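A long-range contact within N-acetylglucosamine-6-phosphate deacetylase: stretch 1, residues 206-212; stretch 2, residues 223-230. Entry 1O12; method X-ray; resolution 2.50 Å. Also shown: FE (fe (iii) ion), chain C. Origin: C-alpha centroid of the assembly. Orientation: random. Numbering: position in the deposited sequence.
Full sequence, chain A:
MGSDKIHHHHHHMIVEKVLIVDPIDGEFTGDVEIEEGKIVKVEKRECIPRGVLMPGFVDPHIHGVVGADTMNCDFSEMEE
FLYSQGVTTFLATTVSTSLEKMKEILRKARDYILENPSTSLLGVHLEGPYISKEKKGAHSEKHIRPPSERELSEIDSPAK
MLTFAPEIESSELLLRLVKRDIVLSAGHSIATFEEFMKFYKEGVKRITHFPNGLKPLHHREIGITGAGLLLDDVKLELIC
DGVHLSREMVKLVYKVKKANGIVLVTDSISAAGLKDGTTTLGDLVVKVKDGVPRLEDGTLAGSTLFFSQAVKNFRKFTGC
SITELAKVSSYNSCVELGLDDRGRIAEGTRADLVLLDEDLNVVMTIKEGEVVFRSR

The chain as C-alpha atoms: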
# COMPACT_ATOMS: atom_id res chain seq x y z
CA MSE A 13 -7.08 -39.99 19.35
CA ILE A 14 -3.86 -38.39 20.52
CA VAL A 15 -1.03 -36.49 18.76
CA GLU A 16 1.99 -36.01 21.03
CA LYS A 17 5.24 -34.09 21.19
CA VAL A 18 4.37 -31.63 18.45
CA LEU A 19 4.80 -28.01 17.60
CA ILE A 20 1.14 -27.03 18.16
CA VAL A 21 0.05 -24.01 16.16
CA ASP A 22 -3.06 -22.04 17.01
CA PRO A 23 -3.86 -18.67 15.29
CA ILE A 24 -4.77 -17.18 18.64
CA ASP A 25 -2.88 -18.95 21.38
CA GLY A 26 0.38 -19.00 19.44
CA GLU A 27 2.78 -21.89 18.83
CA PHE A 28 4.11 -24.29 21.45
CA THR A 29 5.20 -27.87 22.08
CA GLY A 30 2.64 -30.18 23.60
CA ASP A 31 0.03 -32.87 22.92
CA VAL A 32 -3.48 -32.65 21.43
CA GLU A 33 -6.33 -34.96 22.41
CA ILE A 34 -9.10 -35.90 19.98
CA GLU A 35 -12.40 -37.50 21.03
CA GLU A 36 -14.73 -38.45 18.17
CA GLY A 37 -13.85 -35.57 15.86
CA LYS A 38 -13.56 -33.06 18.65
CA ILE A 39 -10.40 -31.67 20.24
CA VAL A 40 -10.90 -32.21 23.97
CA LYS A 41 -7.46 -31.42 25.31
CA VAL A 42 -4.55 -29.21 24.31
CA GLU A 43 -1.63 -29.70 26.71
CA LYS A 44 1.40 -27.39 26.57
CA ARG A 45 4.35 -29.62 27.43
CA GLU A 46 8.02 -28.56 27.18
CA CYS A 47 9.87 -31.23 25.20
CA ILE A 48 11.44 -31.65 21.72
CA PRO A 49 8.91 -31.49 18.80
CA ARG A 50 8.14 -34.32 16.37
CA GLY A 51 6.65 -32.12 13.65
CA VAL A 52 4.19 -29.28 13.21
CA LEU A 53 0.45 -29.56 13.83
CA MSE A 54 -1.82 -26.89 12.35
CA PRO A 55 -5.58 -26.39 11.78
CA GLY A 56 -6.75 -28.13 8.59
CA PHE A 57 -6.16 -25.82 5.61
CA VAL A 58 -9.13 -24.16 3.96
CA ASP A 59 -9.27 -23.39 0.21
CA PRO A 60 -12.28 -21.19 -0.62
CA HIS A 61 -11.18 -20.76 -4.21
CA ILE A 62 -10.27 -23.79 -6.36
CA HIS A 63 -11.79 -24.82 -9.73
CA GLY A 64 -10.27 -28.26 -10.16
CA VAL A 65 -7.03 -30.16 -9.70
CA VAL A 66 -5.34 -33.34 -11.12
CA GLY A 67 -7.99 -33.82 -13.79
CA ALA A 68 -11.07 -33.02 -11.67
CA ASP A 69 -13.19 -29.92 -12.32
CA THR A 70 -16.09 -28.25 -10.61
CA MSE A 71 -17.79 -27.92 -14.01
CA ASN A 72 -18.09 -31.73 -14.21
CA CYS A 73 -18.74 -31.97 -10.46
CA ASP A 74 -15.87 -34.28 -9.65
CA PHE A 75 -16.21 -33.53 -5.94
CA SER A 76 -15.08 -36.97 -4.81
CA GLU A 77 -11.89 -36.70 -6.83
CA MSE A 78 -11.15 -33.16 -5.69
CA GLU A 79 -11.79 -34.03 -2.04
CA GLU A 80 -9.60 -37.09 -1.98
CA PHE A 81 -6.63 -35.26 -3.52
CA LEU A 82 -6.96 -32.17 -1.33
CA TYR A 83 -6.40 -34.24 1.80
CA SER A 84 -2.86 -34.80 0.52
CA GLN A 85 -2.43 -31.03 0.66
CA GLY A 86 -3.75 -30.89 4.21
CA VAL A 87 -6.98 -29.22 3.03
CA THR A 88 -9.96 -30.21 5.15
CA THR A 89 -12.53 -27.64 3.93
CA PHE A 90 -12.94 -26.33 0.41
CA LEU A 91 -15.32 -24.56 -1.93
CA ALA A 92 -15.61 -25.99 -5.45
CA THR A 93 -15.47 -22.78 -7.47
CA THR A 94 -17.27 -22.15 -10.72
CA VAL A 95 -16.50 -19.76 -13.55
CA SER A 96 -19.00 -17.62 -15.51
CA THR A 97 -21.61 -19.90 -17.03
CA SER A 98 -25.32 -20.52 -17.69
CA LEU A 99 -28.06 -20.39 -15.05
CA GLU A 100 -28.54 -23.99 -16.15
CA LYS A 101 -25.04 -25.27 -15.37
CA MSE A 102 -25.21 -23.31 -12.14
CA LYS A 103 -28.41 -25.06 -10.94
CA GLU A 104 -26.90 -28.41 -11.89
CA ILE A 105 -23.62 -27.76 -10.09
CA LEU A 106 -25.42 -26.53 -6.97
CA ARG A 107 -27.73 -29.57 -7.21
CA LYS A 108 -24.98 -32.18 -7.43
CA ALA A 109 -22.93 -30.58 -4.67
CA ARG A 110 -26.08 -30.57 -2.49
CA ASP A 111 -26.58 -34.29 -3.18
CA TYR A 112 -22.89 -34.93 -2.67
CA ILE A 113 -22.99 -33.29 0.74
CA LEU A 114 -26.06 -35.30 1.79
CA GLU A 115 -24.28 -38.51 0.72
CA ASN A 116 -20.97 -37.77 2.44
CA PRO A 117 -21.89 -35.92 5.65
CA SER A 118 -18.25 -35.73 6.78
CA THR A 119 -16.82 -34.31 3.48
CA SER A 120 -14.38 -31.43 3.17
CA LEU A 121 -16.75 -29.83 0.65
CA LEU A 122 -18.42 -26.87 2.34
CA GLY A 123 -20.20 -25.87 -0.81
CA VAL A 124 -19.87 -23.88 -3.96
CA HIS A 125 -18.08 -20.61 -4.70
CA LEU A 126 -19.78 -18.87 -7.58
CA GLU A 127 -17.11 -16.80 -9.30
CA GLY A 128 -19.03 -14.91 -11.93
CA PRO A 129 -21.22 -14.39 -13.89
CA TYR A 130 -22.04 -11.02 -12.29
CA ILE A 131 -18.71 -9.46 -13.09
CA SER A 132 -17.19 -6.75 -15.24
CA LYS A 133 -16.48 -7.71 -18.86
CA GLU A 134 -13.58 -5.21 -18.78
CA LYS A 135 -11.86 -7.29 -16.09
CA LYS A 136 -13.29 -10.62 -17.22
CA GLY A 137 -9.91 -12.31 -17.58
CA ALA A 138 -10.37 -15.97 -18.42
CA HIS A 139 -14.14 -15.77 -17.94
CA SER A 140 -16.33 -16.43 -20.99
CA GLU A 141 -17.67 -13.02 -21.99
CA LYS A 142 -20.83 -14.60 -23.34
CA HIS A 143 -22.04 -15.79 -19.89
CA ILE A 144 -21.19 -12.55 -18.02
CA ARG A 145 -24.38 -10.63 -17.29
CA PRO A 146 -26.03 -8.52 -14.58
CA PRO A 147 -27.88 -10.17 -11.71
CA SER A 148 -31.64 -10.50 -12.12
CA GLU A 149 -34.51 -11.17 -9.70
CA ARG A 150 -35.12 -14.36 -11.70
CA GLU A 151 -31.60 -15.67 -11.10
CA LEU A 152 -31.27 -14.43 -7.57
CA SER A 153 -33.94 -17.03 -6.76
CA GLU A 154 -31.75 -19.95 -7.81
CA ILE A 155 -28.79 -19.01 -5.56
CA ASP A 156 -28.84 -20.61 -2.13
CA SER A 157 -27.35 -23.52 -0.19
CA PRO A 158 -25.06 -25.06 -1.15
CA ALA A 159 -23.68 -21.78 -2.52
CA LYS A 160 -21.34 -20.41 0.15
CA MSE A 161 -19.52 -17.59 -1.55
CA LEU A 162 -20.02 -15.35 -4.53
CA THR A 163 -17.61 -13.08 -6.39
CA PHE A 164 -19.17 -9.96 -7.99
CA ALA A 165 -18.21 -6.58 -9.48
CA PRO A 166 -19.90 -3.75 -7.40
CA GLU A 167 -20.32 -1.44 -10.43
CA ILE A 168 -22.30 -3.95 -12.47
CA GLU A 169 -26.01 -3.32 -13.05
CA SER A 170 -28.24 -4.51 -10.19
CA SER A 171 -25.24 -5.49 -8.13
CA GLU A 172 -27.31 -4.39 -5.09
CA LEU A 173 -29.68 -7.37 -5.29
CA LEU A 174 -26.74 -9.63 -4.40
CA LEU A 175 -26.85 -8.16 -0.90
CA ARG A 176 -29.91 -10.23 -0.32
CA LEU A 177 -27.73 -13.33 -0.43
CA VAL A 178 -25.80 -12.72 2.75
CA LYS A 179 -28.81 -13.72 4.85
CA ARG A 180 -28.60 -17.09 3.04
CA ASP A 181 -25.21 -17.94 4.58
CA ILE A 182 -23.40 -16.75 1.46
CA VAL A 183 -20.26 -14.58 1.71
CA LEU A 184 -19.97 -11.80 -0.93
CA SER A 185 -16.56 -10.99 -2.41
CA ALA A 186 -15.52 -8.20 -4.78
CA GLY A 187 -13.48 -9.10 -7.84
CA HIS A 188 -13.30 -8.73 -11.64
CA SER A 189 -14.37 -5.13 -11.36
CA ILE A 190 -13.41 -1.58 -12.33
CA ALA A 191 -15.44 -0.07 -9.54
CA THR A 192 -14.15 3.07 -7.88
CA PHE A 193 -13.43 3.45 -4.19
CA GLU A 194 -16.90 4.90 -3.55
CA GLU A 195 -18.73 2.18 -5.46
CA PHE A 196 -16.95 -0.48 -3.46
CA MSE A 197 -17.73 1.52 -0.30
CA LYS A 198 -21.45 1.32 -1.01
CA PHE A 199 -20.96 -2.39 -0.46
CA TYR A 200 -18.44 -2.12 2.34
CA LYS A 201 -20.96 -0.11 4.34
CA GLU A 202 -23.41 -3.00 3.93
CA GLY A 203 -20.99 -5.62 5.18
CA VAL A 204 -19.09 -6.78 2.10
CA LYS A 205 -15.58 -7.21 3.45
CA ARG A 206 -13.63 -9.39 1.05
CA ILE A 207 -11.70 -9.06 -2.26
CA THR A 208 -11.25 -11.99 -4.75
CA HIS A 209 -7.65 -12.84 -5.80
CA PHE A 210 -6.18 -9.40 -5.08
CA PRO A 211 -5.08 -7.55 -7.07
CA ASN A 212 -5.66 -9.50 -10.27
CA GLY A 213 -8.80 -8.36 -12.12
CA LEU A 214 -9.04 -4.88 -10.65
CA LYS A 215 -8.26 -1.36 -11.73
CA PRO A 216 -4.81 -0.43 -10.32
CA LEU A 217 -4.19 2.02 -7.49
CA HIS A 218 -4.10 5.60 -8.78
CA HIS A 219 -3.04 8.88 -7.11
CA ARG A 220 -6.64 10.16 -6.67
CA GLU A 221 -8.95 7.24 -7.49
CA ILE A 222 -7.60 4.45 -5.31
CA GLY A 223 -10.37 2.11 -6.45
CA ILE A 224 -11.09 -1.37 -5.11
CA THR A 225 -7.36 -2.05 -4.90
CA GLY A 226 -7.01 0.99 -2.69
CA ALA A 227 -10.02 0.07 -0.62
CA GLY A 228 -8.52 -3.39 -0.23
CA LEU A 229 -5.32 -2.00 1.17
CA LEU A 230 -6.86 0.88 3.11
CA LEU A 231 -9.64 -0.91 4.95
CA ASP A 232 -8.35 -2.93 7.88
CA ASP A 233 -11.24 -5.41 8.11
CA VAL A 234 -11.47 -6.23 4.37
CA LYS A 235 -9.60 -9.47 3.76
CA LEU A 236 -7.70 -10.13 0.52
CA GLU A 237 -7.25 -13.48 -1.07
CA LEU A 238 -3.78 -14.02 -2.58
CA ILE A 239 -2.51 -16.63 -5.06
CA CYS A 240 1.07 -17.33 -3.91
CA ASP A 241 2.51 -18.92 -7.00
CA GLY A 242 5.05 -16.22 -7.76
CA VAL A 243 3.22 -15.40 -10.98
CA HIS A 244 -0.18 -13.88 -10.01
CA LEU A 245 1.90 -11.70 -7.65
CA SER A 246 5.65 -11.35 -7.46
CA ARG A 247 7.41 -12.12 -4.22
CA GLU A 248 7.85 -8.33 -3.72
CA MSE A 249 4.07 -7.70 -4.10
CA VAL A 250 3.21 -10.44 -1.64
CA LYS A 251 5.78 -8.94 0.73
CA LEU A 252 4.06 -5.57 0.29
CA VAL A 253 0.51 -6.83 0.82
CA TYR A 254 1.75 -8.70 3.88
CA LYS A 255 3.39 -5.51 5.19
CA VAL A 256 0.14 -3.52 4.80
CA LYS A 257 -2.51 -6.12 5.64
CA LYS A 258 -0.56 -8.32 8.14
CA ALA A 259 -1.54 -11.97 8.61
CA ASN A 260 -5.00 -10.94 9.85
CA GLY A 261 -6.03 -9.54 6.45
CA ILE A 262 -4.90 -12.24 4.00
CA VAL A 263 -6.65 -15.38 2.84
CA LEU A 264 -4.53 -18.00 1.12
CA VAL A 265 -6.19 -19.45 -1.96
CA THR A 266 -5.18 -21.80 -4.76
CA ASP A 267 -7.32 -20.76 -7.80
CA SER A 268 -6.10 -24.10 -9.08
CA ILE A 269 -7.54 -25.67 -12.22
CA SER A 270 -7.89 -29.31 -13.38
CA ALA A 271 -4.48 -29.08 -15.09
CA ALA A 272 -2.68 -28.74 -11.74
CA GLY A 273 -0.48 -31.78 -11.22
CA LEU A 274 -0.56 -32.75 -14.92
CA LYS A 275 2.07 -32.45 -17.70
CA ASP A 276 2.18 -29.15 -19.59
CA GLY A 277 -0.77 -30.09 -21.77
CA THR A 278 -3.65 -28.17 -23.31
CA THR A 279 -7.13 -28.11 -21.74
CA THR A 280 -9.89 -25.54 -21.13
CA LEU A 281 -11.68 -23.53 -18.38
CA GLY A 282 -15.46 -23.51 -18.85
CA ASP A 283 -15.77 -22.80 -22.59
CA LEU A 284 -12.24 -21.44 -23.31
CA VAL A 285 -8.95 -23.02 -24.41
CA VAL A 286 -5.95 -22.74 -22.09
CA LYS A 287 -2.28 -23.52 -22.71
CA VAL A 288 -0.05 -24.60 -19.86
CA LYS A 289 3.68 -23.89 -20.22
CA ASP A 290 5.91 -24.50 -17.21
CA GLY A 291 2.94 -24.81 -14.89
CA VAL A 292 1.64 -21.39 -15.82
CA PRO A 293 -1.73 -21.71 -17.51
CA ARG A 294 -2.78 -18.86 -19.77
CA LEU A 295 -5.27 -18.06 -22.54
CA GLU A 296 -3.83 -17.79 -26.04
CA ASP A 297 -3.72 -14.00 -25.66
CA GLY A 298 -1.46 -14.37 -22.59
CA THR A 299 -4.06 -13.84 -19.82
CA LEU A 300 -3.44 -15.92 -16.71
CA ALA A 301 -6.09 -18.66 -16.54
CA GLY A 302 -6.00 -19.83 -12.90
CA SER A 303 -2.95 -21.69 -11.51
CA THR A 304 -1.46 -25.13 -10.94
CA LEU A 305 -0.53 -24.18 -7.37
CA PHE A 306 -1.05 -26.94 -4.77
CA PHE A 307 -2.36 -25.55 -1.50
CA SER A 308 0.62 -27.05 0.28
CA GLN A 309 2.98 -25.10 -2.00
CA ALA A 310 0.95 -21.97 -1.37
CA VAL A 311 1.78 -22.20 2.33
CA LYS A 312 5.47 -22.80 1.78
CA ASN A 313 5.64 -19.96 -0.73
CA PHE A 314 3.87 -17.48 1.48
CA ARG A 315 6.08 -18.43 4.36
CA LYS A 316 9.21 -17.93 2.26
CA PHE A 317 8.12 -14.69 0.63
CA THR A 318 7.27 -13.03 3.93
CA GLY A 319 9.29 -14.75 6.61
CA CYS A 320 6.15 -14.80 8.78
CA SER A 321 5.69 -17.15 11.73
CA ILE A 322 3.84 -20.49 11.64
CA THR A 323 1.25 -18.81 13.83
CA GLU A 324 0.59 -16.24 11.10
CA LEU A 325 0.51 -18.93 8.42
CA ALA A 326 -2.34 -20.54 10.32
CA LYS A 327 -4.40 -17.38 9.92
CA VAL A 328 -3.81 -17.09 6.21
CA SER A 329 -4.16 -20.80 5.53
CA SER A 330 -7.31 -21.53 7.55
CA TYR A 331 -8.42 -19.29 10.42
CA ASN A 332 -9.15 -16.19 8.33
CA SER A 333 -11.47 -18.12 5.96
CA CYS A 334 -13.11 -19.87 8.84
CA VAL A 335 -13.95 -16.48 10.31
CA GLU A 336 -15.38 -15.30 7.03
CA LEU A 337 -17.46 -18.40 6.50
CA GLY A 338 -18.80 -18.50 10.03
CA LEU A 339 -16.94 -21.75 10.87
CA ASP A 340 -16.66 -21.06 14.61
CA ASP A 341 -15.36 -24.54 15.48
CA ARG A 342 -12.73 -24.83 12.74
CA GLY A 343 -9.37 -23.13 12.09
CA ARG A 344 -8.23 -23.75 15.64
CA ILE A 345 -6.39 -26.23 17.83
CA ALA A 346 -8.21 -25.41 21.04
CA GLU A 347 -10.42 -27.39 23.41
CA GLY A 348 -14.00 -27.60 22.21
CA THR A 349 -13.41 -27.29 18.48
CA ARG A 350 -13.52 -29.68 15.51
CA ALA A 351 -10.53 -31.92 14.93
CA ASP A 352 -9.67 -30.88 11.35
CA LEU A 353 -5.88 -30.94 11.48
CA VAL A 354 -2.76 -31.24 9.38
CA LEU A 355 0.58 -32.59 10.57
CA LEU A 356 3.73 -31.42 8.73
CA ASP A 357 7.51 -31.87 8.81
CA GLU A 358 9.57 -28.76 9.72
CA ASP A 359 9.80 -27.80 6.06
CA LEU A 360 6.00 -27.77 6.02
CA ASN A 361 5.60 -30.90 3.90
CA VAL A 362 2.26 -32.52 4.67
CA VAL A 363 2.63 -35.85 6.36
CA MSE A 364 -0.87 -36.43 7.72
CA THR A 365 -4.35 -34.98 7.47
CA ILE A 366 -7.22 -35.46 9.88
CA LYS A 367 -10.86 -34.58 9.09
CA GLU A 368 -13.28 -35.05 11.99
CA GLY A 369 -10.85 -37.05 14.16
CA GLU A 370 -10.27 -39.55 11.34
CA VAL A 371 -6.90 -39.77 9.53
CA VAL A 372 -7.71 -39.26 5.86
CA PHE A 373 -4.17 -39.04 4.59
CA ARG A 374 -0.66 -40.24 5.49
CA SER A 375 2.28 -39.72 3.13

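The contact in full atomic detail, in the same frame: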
# COMPACT_ATOMS: atom_id res chain seq x y z
N ARG A 206 -14.60 -8.49 1.64
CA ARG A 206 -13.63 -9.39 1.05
C ARG A 206 -13.34 -9.07 -0.43
O ARG A 206 -14.22 -8.63 -1.18
CB ARG A 206 -14.18 -10.81 1.23
CG ARG A 206 -13.28 -11.97 0.91
CD ARG A 206 -14.08 -13.23 1.02
NE ARG A 206 -13.27 -14.42 0.94
CZ ARG A 206 -12.71 -14.90 -0.18
NH1 ARG A 206 -12.89 -14.26 -1.33
NH2 ARG A 206 -11.98 -16.02 -0.12
N ILE A 207 -12.09 -9.27 -0.86
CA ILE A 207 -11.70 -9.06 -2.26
C ILE A 207 -11.11 -10.36 -2.88
O ILE A 207 -10.22 -10.99 -2.28
CB ILE A 207 -10.72 -7.91 -2.36
CG1 ILE A 207 -11.44 -6.61 -1.97
CG2 ILE A 207 -10.14 -7.83 -3.78
CD1 ILE A 207 -10.59 -5.39 -2.06
N THR A 208 -11.64 -10.76 -4.04
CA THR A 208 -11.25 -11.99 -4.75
C THR A 208 -9.91 -11.83 -5.50
O THR A 208 -9.71 -10.87 -6.24
CB THR A 208 -12.43 -12.48 -5.70
OG1 THR A 208 -13.57 -12.77 -4.89
CG2 THR A 208 -12.08 -13.74 -6.50
N HIS A 209 -9.04 -12.82 -5.31
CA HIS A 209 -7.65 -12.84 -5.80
C HIS A 209 -7.09 -11.46 -6.14
O HIS A 209 -6.98 -11.06 -7.30
CB HIS A 209 -7.42 -13.85 -6.94
CG HIS A 209 -8.35 -13.72 -8.10
ND1 HIS A 209 -8.77 -12.51 -8.58
CD2 HIS A 209 -8.94 -14.67 -8.87
CE1 HIS A 209 -9.59 -12.71 -9.60
NE2 HIS A 209 -9.71 -14.01 -9.80
N PHE A 210 -6.76 -10.74 -5.06
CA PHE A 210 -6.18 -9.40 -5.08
C PHE A 210 -4.73 -9.50 -5.54
O PHE A 210 -3.98 -10.36 -5.06
CB PHE A 210 -6.23 -8.83 -3.65
CG PHE A 210 -5.60 -7.47 -3.49
CD1 PHE A 210 -6.39 -6.33 -3.49
CD2 PHE A 210 -4.22 -7.34 -3.31
CE1 PHE A 210 -5.83 -5.08 -3.32
CE2 PHE A 210 -3.64 -6.09 -3.13
CZ PHE A 210 -4.45 -4.96 -3.14
N PRO A 211 -4.30 -8.62 -6.45
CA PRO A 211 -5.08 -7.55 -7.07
C PRO A 211 -5.42 -7.88 -8.51
O PRO A 211 -5.74 -6.98 -9.29
CB PRO A 211 -4.13 -6.39 -7.00
CG PRO A 211 -2.86 -7.07 -7.44
CD PRO A 211 -2.86 -8.39 -6.69
N ASN A 212 -5.35 -9.15 -8.88
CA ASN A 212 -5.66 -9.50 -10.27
C ASN A 212 -7.14 -9.21 -10.57
O ASN A 212 -8.02 -9.49 -9.75
CB ASN A 212 -5.38 -10.98 -10.55
CG ASN A 212 -4.06 -11.47 -9.93
OD1 ASN A 212 -4.07 -12.17 -8.90
ND2 ASN A 212 -2.93 -11.12 -10.56
N GLY A 223 -9.58 3.26 -6.03
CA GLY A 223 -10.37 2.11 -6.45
C GLY A 223 -10.49 0.96 -5.45
O GLY A 223 -10.19 1.10 -4.24
N ILE A 224 -10.94 -0.19 -5.95
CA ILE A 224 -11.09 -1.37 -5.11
C ILE A 224 -9.75 -1.79 -4.53
O ILE A 224 -9.66 -2.24 -3.40
CB ILE A 224 -11.68 -2.60 -5.90
CG1 ILE A 224 -13.14 -2.37 -6.25
CG2 ILE A 224 -11.57 -3.86 -5.04
CD1 ILE A 224 -13.93 -3.68 -6.35
N THR A 225 -8.70 -1.67 -5.34
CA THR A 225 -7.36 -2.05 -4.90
C THR A 225 -6.96 -1.21 -3.71
O THR A 225 -6.35 -1.71 -2.77
CB THR A 225 -6.35 -1.81 -6.04
OG1 THR A 225 -6.86 -2.45 -7.22
CG2 THR A 225 -4.98 -2.34 -5.69
N GLY A 226 -7.32 0.07 -3.77
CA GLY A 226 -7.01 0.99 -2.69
C GLY A 226 -7.86 0.73 -1.48
O GLY A 226 -7.39 0.84 -0.34
N ALA A 227 -9.12 0.39 -1.72
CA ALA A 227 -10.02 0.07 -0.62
C ALA A 227 -9.45 -1.16 0.04
O ALA A 227 -9.33 -1.21 1.27
CB ALA A 227 -11.41 -0.23 -1.15
N GLY A 228 -9.07 -2.15 -0.77
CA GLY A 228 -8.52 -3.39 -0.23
C GLY A 228 -7.34 -3.17 0.69
O GLY A 228 -7.21 -3.83 1.73
N LEU A 229 -6.47 -2.24 0.33
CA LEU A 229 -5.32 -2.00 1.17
C LEU A 229 -5.65 -1.10 2.34
O LEU A 229 -5.16 -1.30 3.44
CB LEU A 229 -4.20 -1.36 0.34
CG LEU A 229 -3.69 -2.18 -0.84
CD1 LEU A 229 -2.84 -1.31 -1.76
CD2 LEU A 229 -2.91 -3.38 -0.28
N LEU A 230 -6.51 -0.12 2.10
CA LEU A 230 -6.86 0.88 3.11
C LEU A 230 -7.68 0.38 4.27
O LEU A 230 -7.38 0.70 5.42
CB LEU A 230 -7.62 2.05 2.46
CG LEU A 230 -8.07 3.17 3.40
CD1 LEU A 230 -6.85 3.82 4.02
CD2 LEU A 230 -8.88 4.19 2.63
FE FE C . -10.99 -14.96 -11.48

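The most unusual feature of this contact is a bare patch of helix backbone at Gly228, where there is no side chain and Ile207 comes down onto the CA, with the Phe210 ring close beside it. Ile207 CD1 lies 3.4 Å from Gly228 CA and Phe210 CE1 lies 4.4 Å from the same atom; a CB built here would point toward stretch 1 and stand 2.8 Å from Ile207 CD1, a clash, and 3.1 Å from Phe210 CE1. Glycine therefore suits the place sterically. No hydrogen bond crosses between the stretches, and packing, with 265 Å² buried in total, accounts for the contact. Apart from the partly exposed Pro211, the residues in contact are buried, which suits their apolar groups.

Ile207, on the strand, points toward the helix with chi1 m and chi2 t, an arrangement that carries CD1 to Gly228 and also to Ile224, whose CG2 is 3.5 Å from Ile207 CD1; the two branched aliphatic residues thus meet through methyls. Phe210, chi1 t, likewise points toward the helix and loses the most surface, 73 Å². Its flat, apolar ring can reach Thr225 and Leu229 at once. Thr225 O lies at the ring edge, 3.5 Å from Phe210 CE1, and already accepts a helix hydrogen bond from Leu229 N (3.1 Å). The methyl of Thr225 adds an apolar touch, Phe210 CZ to Thr225 CG2 at 3.7 Å, while its OG1 is hydrogen-bonded elsewhere in the structure. Leu229 leaves the backbone sideways, but its end comes nearer, placing CD2 3.6 Å from Phe210 CZ.

Pro211, which follows a cis peptide bond, contributes a lighter contact, Pro211 CB to Thr225 CG2 at 4.3 Å. Between Ile207 and Phe210, Thr208 and His209 do not touch the helix. His209 instead binds the iron through NE2 (His209 NE2 to FE, 2.3 Å).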